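PDB 3E0U: glutathione peroxidase from Trypanosoma cruzi, which probably reduces peroxides, as expected of a thioredoxin-fold enzyme of the glutathione peroxidase family. Local coordinates for residues F8-A13 against H106-F111; T49-Y54 against A90-M95; A124-F129 against V141-P146; L28-V33 against L62-N67. One frame throughout, in Å; residues are numbered along the deposited sequence.

Interaction 1: F8-A13 against H106-F111; sequences FQVNAA and HPLYEF
Phe8 lays its ring against the first turn of the helix that begins at Pro107, and the knob it meets is backbone: Leu108 CA stands over one ring face, 3.9 Å from the centroid, a CH-pi contact displaced toward the rim. With CG anti to its own carbonyl carbon (chi1 -54°), the ring is brought between three bumps. Leu108 CD1 touches Phe8 CD1 at 3.7 Å, Pro107 CB meets Phe8 CE2 at 3.6 Å, and Phe111 CB, one turn further on, closes against Phe8 CZ at 3.5 Å. The Phe111 ring lies nearly parallel to that of Phe8 but slid aside, so the two barely overlap. Val10 forms a separate bump, its CG2 methyl resting over a face of the His106 imidazole, 3.8 Å from the ring centroid; this valine and Leu108 both pack on Phe64 of the central sheet. At the edge of the same imidazole, NE2 gives Gln9 O a bent, weak hydrogen bond of 2.8 Å. ND1 accepts the N-cap bond from Leu108 N, an atom less surely placed. NE2 as donor and ND1 as acceptor are consistent with a neutral imidazole protonated on NE2, one ring serving both the helix start and the N-terminal chain.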
loop_
_atom_site.group_PDB
_atom_site.type_symbol
_atom_site.label_atom_id
_atom_site.label_comp_id
_atom_site.label_asym_id
_atom_site.label_seq_id
_atom_site.Cartn_x
_atom_site.Cartn_y
_atom_site.Cartn_z
ATOM N N PHE A 8 -3.712 -10.767 -8.694
ATOM C CA PHE A 8 -2.429 -10.234 -9.227
ATOM C C PHE A 8 -1.248 -10.875 -8.560
ATOM O O PHE A 8 -1.339 -11.367 -7.408
ATOM C CB PHE A 8 -2.325 -8.719 -9.091
ATOM C CG PHE A 8 -3.471 -8.024 -9.683
ATOM C CD1 PHE A 8 -4.654 -7.947 -8.999
ATOM C CD2 PHE A 8 -3.461 -7.666 -11.002
ATOM C CE1 PHE A 8 -5.773 -7.406 -9.575
ATOM C CE2 PHE A 8 -4.551 -7.050 -11.554
ATOM C CZ PHE A 8 -5.720 -7.001 -10.875
ATOM N N GLN A 9 -0.158 -10.922 -9.320
ATOM C CA GLN A 9 1.049 -11.520 -8.831
ATOM C C GLN A 9 2.118 -10.433 -8.782
ATOM O O GLN A 9 2.232 -9.625 -9.685
ATOM C CB GLN A 9 1.445 -12.640 -9.791
ATOM C CG GLN A 9 1.602 -13.970 -9.177
ATOM C CD GLN A 9 2.730 -13.987 -8.261
ATOM O OE1 GLN A 9 3.729 -13.321 -8.517
ATOM N NE2 GLN A 9 2.583 -14.676 -7.138
ATOM N N VAL A 10 3.038 -10.573 -7.859
ATOM C CA VAL A 10 4.039 -9.556 -7.594
ATOM C C VAL A 10 5.306 -10.166 -7.029
ATOM O O VAL A 10 5.275 -11.249 -6.456
ATOM C CB VAL A 10 3.347 -8.554 -6.609
ATOM C CG1 VAL A 10 4.144 -8.235 -5.392
ATOM C CG2 VAL A 10 2.746 -7.439 -7.324
ATOM N N ASN A 11 6.458 -9.654 -7.449
ATOM C CA ASN A 11 7.685 -10.005 -6.766
ATOM C C ASN A 11 7.912 -9.157 -5.503
ATOM O O ASN A 11 7.330 -8.026 -5.360
ATOM C CB ASN A 11 8.883 -9.953 -7.710
ATOM C CG ASN A 11 8.742 -10.945 -8.843
ATOM O OD1 ASN A 11 8.383 -12.086 -8.587
ATOM N ND2 ASN A 11 8.794 -10.464 -10.082
ATOM N N ALA A 12 8.565 -9.815 -4.545
ATOM C CA ALA A 12 8.998 -9.283 -3.280
ATOM C C ALA A 12 10.368 -8.637 -3.486
ATOM O O ALA A 12 10.891 -8.648 -4.588
ATOM C CB ALA A 12 9.146 -10.431 -2.257
ATOM N N ALA A 13 10.947 -8.091 -2.424
ATOM C CA ALA A 13 12.234 -7.440 -2.537
ATOM C C ALA A 13 13.319 -8.405 -3.023
ATOM O O ALA A 13 14.039 -8.048 -3.953
ATOM C CB ALA A 13 12.654 -6.762 -1.219
ATOM N N HIS A 106 1.935 -1.551 -12.752
ATOM C CA HIS A 106 1.539 -2.934 -12.387
ATOM C C HIS A 106 0.019 -3.003 -12.409
ATOM O O HIS A 106 -0.609 -2.042 -12.002
ATOM C CB HIS A 106 2.055 -3.391 -11.027
ATOM C CG HIS A 106 2.080 -4.899 -10.876
ATOM N ND1 HIS A 106 0.933 -5.667 -10.819
ATOM C CD2 HIS A 106 3.113 -5.775 -10.793
ATOM C CE1 HIS A 106 1.251 -6.945 -10.747
ATOM N NE2 HIS A 106 2.566 -7.038 -10.699
ATOM N N PRO A 107 -0.567 -4.029 -13.083
ATOM C CA PRO A 107 -2.008 -4.164 -13.157
ATOM C C PRO A 107 -2.666 -4.159 -11.793
ATOM O O PRO A 107 -3.826 -3.711 -11.668
ATOM C CB PRO A 107 -2.185 -5.521 -13.859
ATOM C CG PRO A 107 -0.992 -5.594 -14.742
ATOM C CD PRO A 107 0.106 -5.078 -13.874
ATOM N N LEU A 108 -1.874 -4.445 -10.758
ATOM C CA LEU A 108 -2.369 -4.419 -9.373
ATOM C C LEU A 108 -2.688 -3.002 -9.052
ATOM O O LEU A 108 -3.748 -2.679 -8.527
ATOM C CB LEU A 108 -1.304 -4.956 -8.380
ATOM C CG LEU A 108 -1.790 -4.766 -6.941
ATOM C CD1 LEU A 108 -3.199 -5.430 -6.642
ATOM C CD2 LEU A 108 -0.727 -5.090 -6.001
ATOM N N TYR A 109 -1.779 -2.120 -9.448
ATOM C CA TYR A 109 -1.982 -0.672 -9.285
ATOM C C TYR A 109 -3.014 -0.089 -10.204
ATOM O O TYR A 109 -3.771 0.769 -9.780
ATOM C CB TYR A 109 -0.674 0.090 -9.352
ATOM C CG TYR A 109 -0.183 0.427 -7.946
ATOM C CD1 TYR A 109 0.545 -0.508 -7.217
ATOM C CD2 TYR A 109 -0.592 1.602 -7.287
ATOM C CE1 TYR A 109 0.861 -0.291 -5.951
ATOM C CE2 TYR A 109 -0.185 1.852 -5.968
ATOM C CZ TYR A 109 0.620 0.926 -5.355
ATOM O OH TYR A 109 1.112 1.082 -4.057
ATOM N N GLU A 110 -3.072 -0.546 -11.453
ATOM C CA GLU A 110 -4.161 -0.135 -12.337
ATOM C C GLU A 110 -5.495 -0.541 -11.700
ATOM O O GLU A 110 -6.395 0.282 -11.573
ATOM C CB GLU A 110 -4.017 -0.703 -13.785
ATOM C CG GLU A 110 -2.660 -0.416 -14.502
ATOM C CD GLU A 110 -2.514 1.004 -15.098
ATOM O OE1 GLU A 110 -2.074 1.123 -16.286
ATOM O OE2 GLU A 110 -2.882 2.003 -14.424
ATOM N N PHE A 111 -5.627 -1.788 -11.265
ATOM C CA PHE A 111 -6.839 -2.241 -10.520
ATOM C C PHE A 111 -7.250 -1.310 -9.323
ATOM O O PHE A 111 -8.389 -0.800 -9.263
ATOM C CB PHE A 111 -6.676 -3.727 -10.049
ATOM C CG PHE A 111 -7.816 -4.199 -9.145
ATOM C CD1 PHE A 111 -9.122 -4.260 -9.625
ATOM C CD2 PHE A 111 -7.576 -4.555 -7.819
ATOM C CE1 PHE A 111 -10.185 -4.619 -8.776
ATOM C CE2 PHE A 111 -8.608 -4.892 -6.960
ATOM C CZ PHE A 111 -9.927 -4.930 -7.432
#

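Interaction 2: T49-Y54 against A90-M95; sequences TLYNKY and ADFPIM
Aromatic contacts between Tyr51 and Phe92 carry most of this small surface junction. Phe92 CB sits squarely over the centre of the tyrosine ring, 3.6 Å from its centroid and 10° off the normal, a CH-pi contact. Beyond CB the phenyl ring turns its edge to the same tyrosine in an edge-to-face pair, with centroids 5.8 Å apart and planes at 76°. Phe92 CG stands between its own backbone N and carbonyl carbon (chi1 45°), which carries the ring past the tyrosine and toward Val61, Ala47 and Thr48.

Apolar contact is lighter: Pro93 CD approaches Tyr51 CE1 at 4.3 Å. Asp91 CB adds van der Waals contact, 3.9 Å from Tyr51 CE2.

Of polar neighbours, Tyr51 OH comes to 3.5 Å from Asp91 O. Asn52 directs its ND2 chiefly to Thr48 O, one turn back in its own helix.

Pro93 and Met95 make backbone hydrogen bonds to Ala63, and Tyr51 also touches strand 60-65. The loop thus flanks the edge of the beta-alpha-beta unit of a thioredoxin fold, leaning on its crossover helix.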
loop_
_atom_site.group_PDB
_atom_site.type_symbol
_atom_site.label_atom_id
_atom_site.label_comp_id
_atom_site.label_asym_id
_atom_site.label_seq_id
_atom_site.Cartn_x
_atom_site.Cartn_y
_atom_site.Cartn_z
ATOM N N THR A 49 3.422 2.915 12.522
ATOM C CA THR A 49 2.485 2.904 13.633
ATOM C C THR A 49 1.358 1.887 13.386
ATOM O O THR A 49 1.198 0.947 14.162
ATOM C CB THR A 49 1.886 4.296 13.941
ATOM O OG1 THR A 49 2.948 5.201 14.256
ATOM C CG2 THR A 49 0.929 4.223 15.168
ATOM N N LEU A 50 0.649 2.022 12.266
ATOM C CA LEU A 50 -0.432 1.111 11.984
ATOM C C LEU A 50 -0.001 -0.338 11.924
ATOM O O LEU A 50 -0.769 -1.201 12.257
ATOM C CB LEU A 50 -1.156 1.492 10.691
ATOM C CG LEU A 50 -1.948 2.777 10.836
ATOM C CD1 LEU A 50 -2.214 3.329 9.452
ATOM C CD2 LEU A 50 -3.226 2.497 11.644
ATOM N N TYR A 51 1.173 -0.601 11.377
ATOM C CA TYR A 51 1.703 -1.944 11.231
ATOM C C TYR A 51 1.985 -2.551 12.608
ATOM O O TYR A 51 1.732 -3.734 12.856
ATOM C CB TYR A 51 2.959 -1.904 10.364
ATOM C CG TYR A 51 3.642 -3.242 10.224
ATOM C CD1 TYR A 51 3.073 -4.265 9.450
ATOM C CD2 TYR A 51 4.852 -3.503 10.869
ATOM C CE1 TYR A 51 3.658 -5.565 9.388
ATOM C CE2 TYR A 51 5.443 -4.759 10.797
ATOM C CZ TYR A 51 4.845 -5.771 10.010
ATOM O OH TYR A 51 5.446 -6.998 9.921
ATOM N N ASN A 52 2.488 -1.734 13.528
ATOM C CA ASN A 52 2.737 -2.193 14.886
ATOM C C ASN A 52 1.470 -2.257 15.773
ATOM O O ASN A 52 1.343 -3.160 16.615
ATOM C CB ASN A 52 3.889 -1.398 15.543
ATOM C CG ASN A 52 5.263 -1.764 14.963
ATOM O OD1 ASN A 52 5.737 -2.889 15.128
ATOM N ND2 ASN A 52 5.898 -0.820 14.275
ATOM N N LYS A 53 0.530 -1.335 15.588
ATOM C CA LYS A 53 -0.659 -1.323 16.448
ATOM C C LYS A 53 -1.561 -2.514 16.098
ATOM O O LYS A 53 -2.125 -3.171 16.989
ATOM C CB LYS A 53 -1.464 -0.016 16.304
ATOM C CG LYS A 53 -1.064 1.152 17.188
ATOM C CD LYS A 53 -2.068 1.427 18.301
ATOM C CE LYS A 53 -3.380 2.037 17.776
ATOM N NZ LYS A 53 -3.412 3.540 17.739
ATOM N N TYR A 54 -1.546 -2.890 14.824
ATOM C CA TYR A 54 -2.544 -3.790 14.319
ATOM C C TYR A 54 -2.110 -5.119 13.706
ATOM O O TYR A 54 -2.976 -5.969 13.438
ATOM C CB TYR A 54 -3.421 -3.017 13.326
ATOM C CG TYR A 54 -4.182 -1.907 14.015
ATOM C CD1 TYR A 54 -5.161 -2.217 14.963
ATOM C CD2 TYR A 54 -3.805 -0.571 13.882
ATOM C CE1 TYR A 54 -5.796 -1.227 15.696
ATOM C CE2 TYR A 54 -4.455 0.430 14.594
ATOM C CZ TYR A 54 -5.461 0.094 15.481
ATOM O OH TYR A 54 -6.134 1.052 16.193
ATOM N N ALA A 90 12.204 -0.830 6.347
ATOM C CA ALA A 90 11.006 -0.837 7.167
ATOM C C ALA A 90 10.861 -2.186 7.819
ATOM O O ALA A 90 11.509 -3.136 7.399
ATOM C CB ALA A 90 9.770 -0.514 6.289
ATOM N N ASP A 91 9.993 -2.267 8.818
ATOM C CA ASP A 91 9.640 -3.530 9.515
ATOM C C ASP A 91 8.597 -4.348 8.717
ATOM O O ASP A 91 8.459 -5.558 8.880
ATOM C CB ASP A 91 9.086 -3.237 10.905
ATOM C CG ASP A 91 10.129 -2.689 11.839
ATOM O OD1 ASP A 91 11.326 -2.987 11.582
ATOM O OD2 ASP A 91 9.762 -2.066 12.886
ATOM N N PHE A 92 7.821 -3.673 7.885
ATOM C CA PHE A 92 6.852 -4.358 7.074
ATOM C C PHE A 92 7.501 -4.780 5.752
ATOM O O PHE A 92 8.620 -4.343 5.421
ATOM C CB PHE A 92 5.557 -3.502 6.883
ATOM C CG PHE A 92 5.818 -2.044 6.550
ATOM C CD1 PHE A 92 6.211 -1.667 5.280
ATOM C CD2 PHE A 92 5.819 -1.078 7.548
ATOM C CE1 PHE A 92 6.590 -0.343 5.003
ATOM C CE2 PHE A 92 6.148 0.243 7.256
ATOM C CZ PHE A 92 6.545 0.609 5.982
ATOM N N PRO A 93 6.850 -5.725 5.043
ATOM C CA PRO A 93 7.221 -6.266 3.706
ATOM C C PRO A 93 7.451 -5.221 2.583
ATOM O O PRO A 93 6.603 -4.379 2.363
ATOM C CB PRO A 93 6.019 -7.137 3.346
ATOM C CG PRO A 93 5.522 -7.616 4.768
ATOM C CD PRO A 93 5.639 -6.373 5.601
ATOM N N ILE A 94 8.683 -5.120 2.083
ATOM C CA ILE A 94 8.975 -4.222 0.969
ATOM C C ILE A 94 8.913 -5.154 -0.243
ATOM O O ILE A 94 9.382 -6.292 -0.187
ATOM C CB ILE A 94 10.443 -3.572 0.987
ATOM C CG1 ILE A 94 11.006 -3.166 2.384
ATOM C CG2 ILE A 94 10.633 -2.516 -0.107
ATOM C CD1 ILE A 94 10.079 -2.581 3.330
ATOM N N MET A 95 8.335 -4.678 -1.334
ATOM C CA MET A 95 8.219 -5.441 -2.566
ATOM C C MET A 95 9.260 -4.987 -3.592
ATOM O O MET A 95 9.898 -3.997 -3.372
ATOM C CB MET A 95 6.830 -5.201 -3.140
ATOM C CG MET A 95 5.638 -5.620 -2.200
ATOM S SD MET A 95 5.449 -7.422 -1.914
ATOM C CE MET A 95 6.207 -7.692 -0.314
#

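Interaction 3: A124-F129 against V141-P146. With GOL (glycerol), chain C.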
loop_
_atom_site.group_PDB
_atom_site.type_symbol
_atom_site.label_atom_id
_atom_site.label_comp_id
_atom_site.label_asym_id
_atom_site.label_seq_id
_atom_site.Cartn_x
_atom_site.Cartn_y
_atom_site.Cartn_z
ATOM N N ALA A 124 -4.395 8.565 -11.586
ATOM C CA ALA A 124 -2.935 8.506 -11.439
ATOM C C ALA A 124 -2.465 8.627 -9.990
ATOM O O ALA A 124 -3.151 9.197 -9.154
ATOM C CB ALA A 124 -2.282 9.605 -12.281
ATOM N N ILE A 125 -1.350 7.984 -9.670
ATOM C CA ILE A 125 -0.792 8.112 -8.340
ATOM C C ILE A 125 -0.026 9.432 -8.472
ATOM O O ILE A 125 0.578 9.678 -9.512
ATOM C CB ILE A 125 0.140 6.924 -7.935
ATOM C CG1 ILE A 125 -0.589 5.570 -8.012
ATOM C CG2 ILE A 125 0.608 7.109 -6.526
ATOM C CD1 ILE A 125 -1.605 5.374 -6.888
ATOM N N LYS A 126 -0.190 10.322 -7.481
ATOM C CA LYS A 126 0.387 11.668 -7.491
ATOM C C LYS A 126 1.553 11.796 -6.505
ATOM O O LYS A 126 2.535 12.530 -6.769
ATOM C CB LYS A 126 -0.681 12.718 -7.123
ATOM C CG LYS A 126 -1.492 13.322 -8.242
ATOM C CD LYS A 126 -2.525 12.364 -8.796
ATOM C CE LYS A 126 -3.745 12.177 -7.893
ATOM N NZ LYS A 126 -4.826 11.366 -8.613
ATOM N N TRP A 127 1.410 11.149 -5.343
ATOM C CA TRP A 127 2.393 11.279 -4.267
ATOM C C TRP A 127 2.984 9.963 -3.739
ATOM O O TRP A 127 2.389 8.894 -3.842
ATOM C CB TRP A 127 1.767 12.049 -3.070
ATOM C CG TRP A 127 0.681 13.102 -3.449
ATOM C CD1 TRP A 127 -0.659 13.050 -3.149
ATOM C CD2 TRP A 127 0.868 14.295 -4.216
ATOM N NE1 TRP A 127 -1.302 14.162 -3.648
ATOM C CE2 TRP A 127 -0.395 14.916 -4.344
ATOM C CE3 TRP A 127 1.973 14.883 -4.836
ATOM C CZ2 TRP A 127 -0.577 16.086 -5.068
ATOM C CZ3 TRP A 127 1.780 16.035 -5.576
ATOM C CH2 TRP A 127 0.523 16.640 -5.662
ATOM N N ASN A 128 4.137 10.069 -3.097
ATOM C CA ASN A 128 4.681 8.952 -2.363
ATOM C C ASN A 128 3.855 8.732 -1.107
ATOM O O ASN A 128 3.345 9.688 -0.541
ATOM C CB ASN A 128 6.118 9.243 -1.949
ATOM C CG ASN A 128 7.107 8.932 -3.033
ATOM O OD1 ASN A 128 6.891 8.036 -3.869
ATOM N ND2 ASN A 128 8.270 9.542 -2.921
ATOM N N PHE A 129 3.761 7.481 -0.660
ATOM C CA PHE A 129 3.062 7.156 0.590
ATOM C C PHE A 129 1.560 7.387 0.552
ATOM O O PHE A 129 0.934 7.663 1.572
ATOM C CB PHE A 129 3.713 7.855 1.817
ATOM C CG PHE A 129 4.964 7.171 2.303
ATOM C CD1 PHE A 129 4.891 5.989 2.987
ATOM C CD2 PHE A 129 6.197 7.728 2.092
ATOM C CE1 PHE A 129 6.024 5.285 3.304
ATOM C CE2 PHE A 129 7.339 7.113 2.571
ATOM C CZ PHE A 129 7.260 5.898 3.179
ATOM N N VAL A 141 -11.035 -0.631 -0.598
ATOM C CA VAL A 141 -12.179 0.160 -0.148
ATOM C C VAL A 141 -11.856 1.612 0.226
ATOM O O VAL A 141 -12.743 2.354 0.558
ATOM C CB VAL A 141 -12.870 -0.518 1.075
ATOM C CG1 VAL A 141 -13.556 -1.824 0.655
ATOM C CG2 VAL A 141 -11.882 -0.751 2.236
ATOM N N GLU A 142 -10.611 2.048 0.090
ATOM C CA GLU A 142 -10.223 3.345 0.614
ATOM C C GLU A 142 -8.879 3.786 0.048
ATOM O O GLU A 142 -7.975 2.974 -0.142
ATOM C CB GLU A 142 -10.120 3.219 2.141
ATOM C CG GLU A 142 -10.575 4.424 2.930
ATOM C CD GLU A 142 -12.038 4.766 2.676
ATOM O OE1 GLU A 142 -12.936 3.984 3.078
ATOM O OE2 GLU A 142 -12.283 5.839 2.094
ATOM N N ARG A 143 -8.765 5.044 -0.329
ATOM C CA ARG A 143 -7.500 5.531 -0.846
ATOM C C ARG A 143 -7.073 6.693 0.045
ATOM O O ARG A 143 -7.863 7.596 0.272
ATOM C CB ARG A 143 -7.677 6.001 -2.269
ATOM C CG ARG A 143 -6.414 6.288 -3.043
ATOM C CD ARG A 143 -6.879 7.025 -4.272
ATOM N NE ARG A 143 -5.813 7.654 -5.021
ATOM C CZ ARG A 143 -5.525 7.371 -6.294
ATOM N NH1 ARG A 143 -6.368 6.613 -7.036
ATOM N NH2 ARG A 143 -4.542 8.065 -6.896
ATOM N N PHE A 144 -5.905 6.600 0.686
ATOM C CA PHE A 144 -5.485 7.711 1.562
ATOM C C PHE A 144 -4.353 8.505 0.966
ATOM O O PHE A 144 -3.518 7.953 0.280
ATOM C CB PHE A 144 -5.059 7.225 2.949
ATOM C CG PHE A 144 -6.135 6.487 3.688
ATOM C CD1 PHE A 144 -6.230 5.103 3.604
ATOM C CD2 PHE A 144 -7.045 7.163 4.458
ATOM C CE1 PHE A 144 -7.117 4.414 4.388
ATOM C CE2 PHE A 144 -8.000 6.469 5.149
ATOM C CZ PHE A 144 -8.040 5.089 5.093
ATOM N N SER A 145 -4.326 9.797 1.268
ATOM C CA SER A 145 -3.236 10.670 0.903
ATOM C C SER A 145 -2.132 10.438 1.912
ATOM O O SER A 145 -2.379 9.846 2.959
ATOM C CB SER A 145 -3.712 12.099 1.017
ATOM O OG SER A 145 -4.551 12.194 2.143
ATOM N N PRO A 146 -0.889 10.830 1.561
ATOM C CA PRO A 146 0.328 10.659 2.373
ATOM C C PRO A 146 0.261 11.341 3.735
ATOM O O PRO A 146 0.963 10.944 4.672
ATOM C CB PRO A 146 1.426 11.314 1.535
ATOM C CG PRO A 146 0.764 11.950 0.369
ATOM C CD PRO A 146 -0.615 11.392 0.225
HETATM C C1 GOL C . -3.926 12.350 -4.125
HETATM O O1 GOL C . -4.212 12.643 -2.773
HETATM C C2 GOL C . -4.084 10.855 -4.284
HETATM O O2 GOL C . -5.446 10.531 -4.183
HETATM C C3 GOL C . -3.443 10.378 -5.573
HETATM O O3 GOL C . -2.141 9.821 -5.325
HETATM O O HOH W 1 -1.223 7.214 3.025
#
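Arg143 reaches from strand 140-144 toward Ala124, its aliphatic chain extended from CG to NE, with CG anti to the backbone N (chi1 -169°). CB and CG carry it off the strand; CD lies 3.8 Å from O2 of a bound glycerol, probably left by the crystallisation liquor. NE gives that same O2 a weak hydrogen bond of 3.0 Å. At the tip, NH1 bonds to Ile116 O, whereas NH2, less surely placed, turns to Lys123 O and, weakly, to Ala124 O. Lys126, bent at chi2 and chi3, brings NZ to Ala124 O at 2.8 Å; in the model it lies near the like-charged Arg143 NH2, and the shared carbonyl may ease their repulsion. Lys126 N holds the glycerol's O3 at 3.0 Å, and the glycerol also bonds to Thr130 OG1. Elsewhere the contact is packing on Pro146, whose CG meets Trp127 CB at 3.6 Å and whose CA-H points to Phe129 O. A water donates to both Phe129 O and Ser145 O. The Asn128 side chain is about 8 Å from that of the predicted active-site Cys37. Segment 124-129 lies in the loop between helix 107-115 and strand 131-134, beside strand 140-144 at one border of the sheet, where Phe144 packs on helix 150-157.

Interaction 4: L28-V33 against L62-N67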
loop_
_atom_site.group_PDB
_atom_site.type_symbol
_atom_site.label_atom_id
_atom_site.label_comp_id
_atom_site.label_asym_id
_atom_site.label_seq_id
_atom_site.Cartn_x
_atom_site.Cartn_y
_atom_site.Cartn_z
ATOM N N LEU A 28 -5.448 -4.964 4.954
ATOM C CA LEU A 28 -4.082 -4.803 4.539
ATOM C C LEU A 28 -4.016 -3.355 4.014
ATOM O O LEU A 28 -5.051 -2.820 3.656
ATOM C CB LEU A 28 -3.851 -5.807 3.368
ATOM C CG LEU A 28 -2.516 -5.781 2.701
ATOM C CD1 LEU A 28 -1.517 -6.095 3.866
ATOM C CD2 LEU A 28 -2.386 -6.760 1.532
ATOM N N LEU A 29 -2.881 -2.676 4.165
ATOM C CA LEU A 29 -2.643 -1.358 3.537
ATOM C C LEU A 29 -1.501 -1.539 2.585
ATOM O O LEU A 29 -0.422 -2.011 2.987
ATOM C CB LEU A 29 -2.159 -0.303 4.541
ATOM C CG LEU A 29 -3.068 0.806 5.041
ATOM C CD1 LEU A 29 -2.283 1.605 6.041
ATOM C CD2 LEU A 29 -3.522 1.676 3.948
ATOM N N ILE A 30 -1.637 -0.926 1.428
ATOM C CA ILE A 30 -0.603 -0.984 0.426
ATOM C C ILE A 30 -0.140 0.414 0.055
ATOM O O ILE A 30 -0.917 1.222 -0.502
ATOM C CB ILE A 30 -1.135 -1.679 -0.856
ATOM C CG1 ILE A 30 -1.708 -3.077 -0.500
ATOM C CG2 ILE A 30 -0.030 -1.676 -1.905
ATOM C CD1 ILE A 30 -2.134 -3.980 -1.740
ATOM N N TYR A 31 1.156 0.650 0.256
ATOM C CA TYR A 31 1.789 1.941 -0.030
ATOM C C TYR A 31 2.803 1.878 -1.164
ATOM O O TYR A 31 3.510 0.869 -1.311
ATOM C CB TYR A 31 2.561 2.459 1.190
ATOM C CG TYR A 31 1.790 2.916 2.427
ATOM C CD1 TYR A 31 1.548 4.248 2.648
ATOM C CD2 TYR A 31 1.478 2.021 3.452
ATOM C CE1 TYR A 31 1.038 4.681 3.849
ATOM C CE2 TYR A 31 0.940 2.451 4.652
ATOM C CZ TYR A 31 0.714 3.779 4.846
ATOM O OH TYR A 31 0.066 4.219 5.975
ATOM N N ASN A 32 2.878 2.994 -1.919
ATOM C CA ASN A 32 3.974 3.302 -2.843
ATOM C C ASN A 32 4.940 4.230 -2.134
ATOM O O ASN A 32 4.550 5.211 -1.494
ATOM C CB ASN A 32 3.525 3.903 -4.193
ATOM C CG ASN A 32 2.854 5.253 -4.064
ATOM O OD1 ASN A 32 1.726 5.315 -3.602
ATOM N ND2 ASN A 32 3.486 6.321 -4.618
ATOM N N VAL A 33 6.219 3.910 -2.232
ATOM C CA VAL A 33 7.204 4.602 -1.453
ATOM C C VAL A 33 8.320 4.764 -2.426
ATOM O O VAL A 33 8.345 4.069 -3.446
ATOM C CB VAL A 33 7.676 3.714 -0.237
ATOM C CG1 VAL A 33 6.497 3.394 0.665
ATOM C CG2 VAL A 33 8.276 2.412 -0.724
ATOM N N LEU A 62 2.070 -3.313 3.087
ATOM C CA LEU A 62 2.895 -3.679 1.959
ATOM C C LEU A 62 3.417 -2.405 1.290
ATOM O O LEU A 62 2.637 -1.520 1.051
ATOM C CB LEU A 62 2.028 -4.460 0.960
ATOM C CG LEU A 62 1.998 -6.005 0.917
ATOM C CD1 LEU A 62 2.332 -6.704 2.199
ATOM C CD2 LEU A 62 0.838 -6.634 0.212
ATOM N N ALA A 63 4.742 -2.294 1.078
ATOM C CA ALA A 63 5.365 -1.124 0.433
ATOM C C ALA A 63 5.868 -1.511 -0.919
ATOM O O ALA A 63 6.653 -2.470 -1.047
ATOM C CB ALA A 63 6.531 -0.595 1.251
ATOM N N PHE A 64 5.405 -0.775 -1.937
ATOM C CA PHE A 64 5.857 -0.977 -3.313
ATOM C C PHE A 64 6.779 0.178 -3.666
ATOM O O PHE A 64 6.277 1.263 -4.020
ATOM C CB PHE A 64 4.682 -0.995 -4.311
ATOM C CG PHE A 64 3.920 -2.301 -4.358
ATOM C CD1 PHE A 64 2.880 -2.540 -3.475
ATOM C CD2 PHE A 64 4.293 -3.319 -5.255
ATOM C CE1 PHE A 64 2.213 -3.789 -3.437
ATOM C CE2 PHE A 64 3.560 -4.557 -5.304
ATOM C CZ PHE A 64 2.543 -4.799 -4.356
ATOM N N PRO A 65 8.117 -0.081 -3.697
ATOM C CA PRO A 65 9.091 0.943 -4.091
ATOM C C PRO A 65 8.826 1.351 -5.509
ATOM O O PRO A 65 8.513 0.524 -6.352
ATOM C CB PRO A 65 10.464 0.235 -3.988
ATOM C CG PRO A 65 10.216 -0.995 -3.172
ATOM C CD PRO A 65 8.767 -1.382 -3.535
ATOM N N CYS A 66 9.006 2.637 -5.762
ATOM C CA CYS A 66 8.689 3.219 -7.033
ATOM C C CYS A 66 9.486 4.503 -7.186
ATOM O O CYS A 66 9.343 5.415 -6.391
ATOM C CB CYS A 66 7.194 3.484 -7.044
ATOM S SG CYS A 66 6.575 4.244 -8.465
ATOM N N ASN A 67 10.352 4.582 -8.187
ATOM C CA ASN A 67 11.187 5.786 -8.313
ATOM C C ASN A 67 10.574 6.897 -9.194
ATOM O O ASN A 67 11.277 7.839 -9.583
ATOM C CB ASN A 67 12.667 5.439 -8.659
ATOM C CG ASN A 67 12.841 4.672 -10.008
ATOM O OD1 ASN A 67 13.979 4.397 -10.455
ATOM N ND2 ASN A 67 11.733 4.408 -10.686
#
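Tyr31 and Leu62 share one of a run of backbone hydrogen bonds between these neighbouring strands. Tyr31 N reaches Leu62 O at 2.7 Å, and Tyr31 O in turn accepts from Phe64 N at 2.6 Å; both bonds are nearly straight, as is that from Leu62 N to Leu29 O. Val33 N to Phe64 O is longer, 3.2 Å, its donor lifted 52° out of the carbonyl plane, and Cys66 N adds a weak bond to Val33 O just past the end of strand 60-65. CA-H groups of Ile30 and Asn32 also point at the carbonyl oxygens of Leu62 and Phe64. The strands run parallel, 26° apart, as the two outer elements of the beta-alpha-beta unit whose crossover is helix 43-54, a core piece of the thioredoxin fold. On the face bearing Ile30, Leu62 and Phe64, Ile30 CG2 presses against the phenyl edge, 3.4 Å from Phe64 CD1. Helix 107-115 covers this side through Tyr109 and Leu108. On the other face Val33 CG2 meets Ala63 CB at 4.0 Å, while the Tyr31 ring leads away to Thr46 and Ala47.

In the fold
From the N terminus, the segment 8-13 meets its partner 106-111 after an interval of more than ninety residues, so interaction 1 closes the longest loop. Interaction 4 is nested inside it, pairing strand 28-33 with strand 60-65, with helix 43-54 between them in the sequence. Interaction 2 is nested there too but crosses interaction 4: its helix segment falls between the two strands along the chain, while 90-95 follows them, bonded through Pro93 and Met95 to Ala63. Interaction 3 comes later, in series, a short loop around strand 131-134. Its Phe129 and Trp127 backbones meet Asn32, which ties it to interaction 4. Interactions 2 and 3 lie about 17 Å apart between centres, on opposite sides of the chain's centre.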